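Local coordinates for nucleoprotein (Rift valley fever virus, PDB 3OV9) that encapsidates the viral genomic RNA, shielding it from nucleases, and assembles into ring-shaped hexamers needed to form the nucleocapsid, the template for transcription and replication, at residues 18-21 / 22-26. Sequence-based numbering, arbitrary orientation.
Sequences RNEI and EQWVR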
ATOM      1  N   ARG A  18     -33.295 -34.557  15.149  1.00 16.82           N
ATOM      2  CA  ARG A  18     -33.560 -33.331  14.390  1.00 17.29           C
ATOM      3  C   ARG A  18     -34.162 -32.227  15.259  1.00 17.16           C
ATOM      4  O   ARG A  18     -33.695 -31.089  15.223  1.00 17.00           O
ATOM      5  CB  ARG A  18     -34.455 -33.618  13.179  1.00 17.51           C
ATOM      6  CG  ARG A  18     -34.788 -32.394  12.331  1.00 19.28           C
ATOM      7  CD  ARG A  18     -35.640 -32.774  11.131  1.00 22.12           C
ATOM      8  NE  ARG A  18     -36.267 -31.606  10.516  1.00 24.55           N
ATOM      9  CZ  ARG A  18     -37.129 -31.656   9.502  1.00 25.93           C
ATOM     10  NH1 ARG A  18     -37.484 -32.822   8.973  1.00 26.29           N
ATOM     11  NH2 ARG A  18     -37.642 -30.533   9.015  1.00 26.77           N
ATOM     12  N   ASN A  19     -35.189 -32.561  16.037  1.00 17.28           N
ATOM     13  CA  ASN A  19     -35.847 -31.571  16.892  1.00 17.38           C
ATOM     14  C   ASN A  19     -34.921 -31.003  17.966  1.00 17.02           C
ATOM     15  O   ASN A  19     -34.940 -29.801  18.236  1.00 17.13           O
ATOM     16  CB  ASN A  19     -37.124 -32.145  17.517  1.00 17.94           C
ATOM     17  CG  ASN A  19     -38.223 -32.379  16.494  1.00 18.89           C
ATOM     18  OD1 ASN A  19     -39.048 -33.279  16.656  1.00 20.96           O
ATOM     19  ND2 ASN A  19     -38.240 -31.573  15.433  1.00 20.69           N
ATOM     20  N   GLU A  20     -34.101 -31.871  18.555  1.00 16.53           N
ATOM     21  CA  GLU A  20     -33.133 -31.468  19.571  1.00 16.10           C
ATOM     22  C   GLU A  20     -32.042 -30.571  18.985  1.00 15.67           C
ATOM     23  O   GLU A  20     -31.713 -29.532  19.559  1.00 15.35           O
ATOM     24  CB  GLU A  20     -32.505 -32.700  20.224  1.00 16.46           C
ATOM     25  CG  GLU A  20     -31.464 -32.381  21.289  1.00 17.19           C
ATOM     26  CD  GLU A  20     -30.910 -33.617  21.965  1.00 19.03           C
ATOM     27  OE1 GLU A  20     -30.462 -34.544  21.256  1.00 18.97           O
ATOM     28  OE2 GLU A  20     -30.908 -33.652  23.215  1.00 20.55           O
ATOM     29  N   ILE A  21     -31.497 -30.981  17.842  1.00 15.14           N
ATOM     30  CA  ILE A  21     -30.418 -30.241  17.184  1.00 15.04           C
ATOM     31  C   ILE A  21     -30.898 -28.871  16.697  1.00 15.18           C
ATOM     32  O   ILE A  21     -30.184 -27.874  16.844  1.00 15.01           O
ATOM     33  CB  ILE A  21     -29.780 -31.065  16.037  1.00 14.99           C
ATOM     34  CG1 ILE A  21     -28.966 -32.226  16.619  1.00 14.94           C
ATOM     35  CG2 ILE A  21     -28.889 -30.189  15.160  1.00 14.96           C
ATOM     36  CD1 ILE A  21     -28.727 -33.360  15.652  1.00 13.29           C
ATOM     37  N   GLU A  22     -32.108 -28.825  16.138  1.00 15.36           N
ATOM     38  CA  GLU A  22     -32.685 -27.565  15.656  1.00 15.52           C
ATOM     39  C   GLU A  22     -32.937 -26.562  16.787  1.00 15.61           C
ATOM     40  O   GLU A  22     -32.819 -25.350  16.573  1.00 15.20           O
ATOM     41  CB  GLU A  22     -33.950 -27.816  14.826  1.00 15.73           C
ATOM     42  CG  GLU A  22     -33.660 -28.386  13.429  1.00 16.69           C
ATOM     43  CD  GLU A  22     -34.908 -28.654  12.604  1.00 19.17           C
ATOM     44  OE1 GLU A  22     -36.028 -28.425  13.106  1.00 20.70           O
ATOM     45  OE2 GLU A  22     -34.764 -29.099  11.444  1.00 19.78           O
ATOM     46  N   GLN A  23     -33.268 -27.069  17.977  1.00 15.58           N
ATOM     47  CA  GLN A  23     -33.407 -26.227  19.168  0.70 15.87           C
ATOM     48  C   GLN A  23     -32.060 -25.615  19.548  1.00 15.50           C
ATOM     49  O   GLN A  23     -31.982 -24.429  19.887  1.00 15.59           O
ATOM     50  CB  GLN A  23     -33.982 -27.014  20.350  0.70 16.16           C
ATOM     51  CG  GLN A  23     -35.487 -27.246  20.284  0.70 18.00           C
ATOM     52  CD  GLN A  23     -36.092 -27.693  21.606  0.70 19.48           C
ATOM     53  OE1 GLN A  23     -35.710 -27.214  22.674  0.70 21.04           O
ATOM     54  NE2 GLN A  23     -37.056 -28.605  21.537  0.70 20.46           N
ATOM     55  N   TRP A  24     -30.998 -26.420  19.485  1.00 15.04           N
ATOM     56  CA  TRP A  24     -29.650 -25.914  19.757  1.00 14.53           C
ATOM     57  C   TRP A  24     -29.240 -24.859  18.732  1.00 14.46           C
ATOM     58  O   TRP A  24     -28.656 -23.830  19.092  1.00 14.29           O
ATOM     59  CB  TRP A  24     -28.618 -27.045  19.802  1.00 14.39           C
ATOM     60  CG  TRP A  24     -28.704 -27.914  21.030  1.00 14.70           C
ATOM     61  CD1 TRP A  24     -29.092 -27.534  22.285  1.00 14.88           C
ATOM     62  CD2 TRP A  24     -28.370 -29.306  21.117  1.00 14.62           C
ATOM     63  NE1 TRP A  24     -29.034 -28.609  23.146  1.00 15.94           N
ATOM     64  CE2 TRP A  24     -28.593 -29.706  22.455  1.00 15.31           C
ATOM     65  CE3 TRP A  24     -27.910 -30.255  20.194  1.00 15.09           C
ATOM     66  CZ2 TRP A  24     -28.372 -31.017  22.893  1.00 15.63           C
ATOM     67  CZ3 TRP A  24     -27.692 -31.561  20.631  1.00 15.63           C
ATOM     68  CH2 TRP A  24     -27.920 -31.925  21.970  1.00 15.72           C
ATOM     69  N   VAL A  25     -29.563 -25.108  17.462  1.00 14.37           N
ATOM     70  CA  VAL A  25     -29.276 -24.152  16.391  1.00 14.51           C
ATOM     71  C   VAL A  25     -29.880 -22.792  16.746  1.00 14.53           C
ATOM     72  O   VAL A  25     -29.196 -21.770  16.681  1.00 14.19           O
ATOM     73  CB  VAL A  25     -29.807 -24.630  15.015  1.00 14.51           C
ATOM     74  CG1 VAL A  25     -29.688 -23.525  13.970  1.00 14.88           C
ATOM     75  CG2 VAL A  25     -29.053 -25.856  14.555  1.00 14.48           C
ATOM     76  N   ARG A  26     -31.151 -22.800  17.148  1.00 14.84           N
ATOM     77  CA  ARG A  26     -31.851 -21.576  17.551  1.00 15.26           C
ATOM     78  C   ARG A  26     -31.231 -20.910  18.780  1.00 15.20           C
ATOM     79  O   ARG A  26     -31.100 -19.685  18.819  1.00 15.17           O
ATOM     80  CB  ARG A  26     -33.341 -21.847  17.793  1.00 15.51           C
ATOM     81  CG  ARG A  26     -34.137 -22.121  16.530  1.00 17.26           C
ATOM     82  CD  ARG A  26     -35.639 -22.146  16.807  1.00 19.52           C
ATOM     83  NE  ARG A  26     -36.033 -23.270  17.653  1.00 21.33           N
ATOM     84  CZ  ARG A  26     -36.353 -24.481  17.202  1.00 21.75           C
ATOM     85  NH1 ARG A  26     -36.336 -24.747  15.901  1.00 22.28           N
ATOM     86  NH2 ARG A  26     -36.695 -25.430  18.057  1.00 22.30           N
TER
HETATM   87  O   HOH W   1     -36.998 -28.144  17.483  1.00 24.46           O
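Two local i to i+4 side-chain pairs, Arg18 with Glu22 and Glu20 with Trp24, lie along helix 18-28. This helix belongs to the N-terminal region essential for oligomerization. Successive backbone bonds build it, such as Glu22 N to Arg18 O (2.9 Å) and Val25 N to Ile21 O (2.9 Å). Arg18 and Glu22 form a salt bridge, with Arg18 NE 3.1 Å from Glu22 OE2. The extended arginine chain, with CG anti to N (chi1 180°), leads NE to the glutamate. The oxygen sits near the guanidinium plane, at its edge. NE, however, reaches it from above the carboxylate plane, and the two planes are 72° apart. Glu20 and Trp24 run side by side in the same direction. Glu20 CG makes a CH-pi contact over the six-membered ring of Trp24, 3.8 Å from its centroid. The carboxylate lies nearly parallel to the ring, and Glu20 CD is 3.4 Å from Trp24 CH2. Ile21 adds apolar contacts: its CG1 is 4.2 Å from Trp24 CE3, and its CG2 approaches Val25 CG2 more loosely. A water donates to Asn19 O, with its O 2.7 Å from Asn19 O, and accepts from Arg26 NH2. A second subunit packs here, with its Leu122 against Ile21 and Val25, its Lys56 against Trp24 and its Trp125 against Glu22. Trp125 is probably important for dimerization. The salt bridge and CH-pi contact link side chains one turn apart and would limit their freedom beside that subunit. Ile21, Trp24 and Val25 give it apolar surface, consistent with oligomerization.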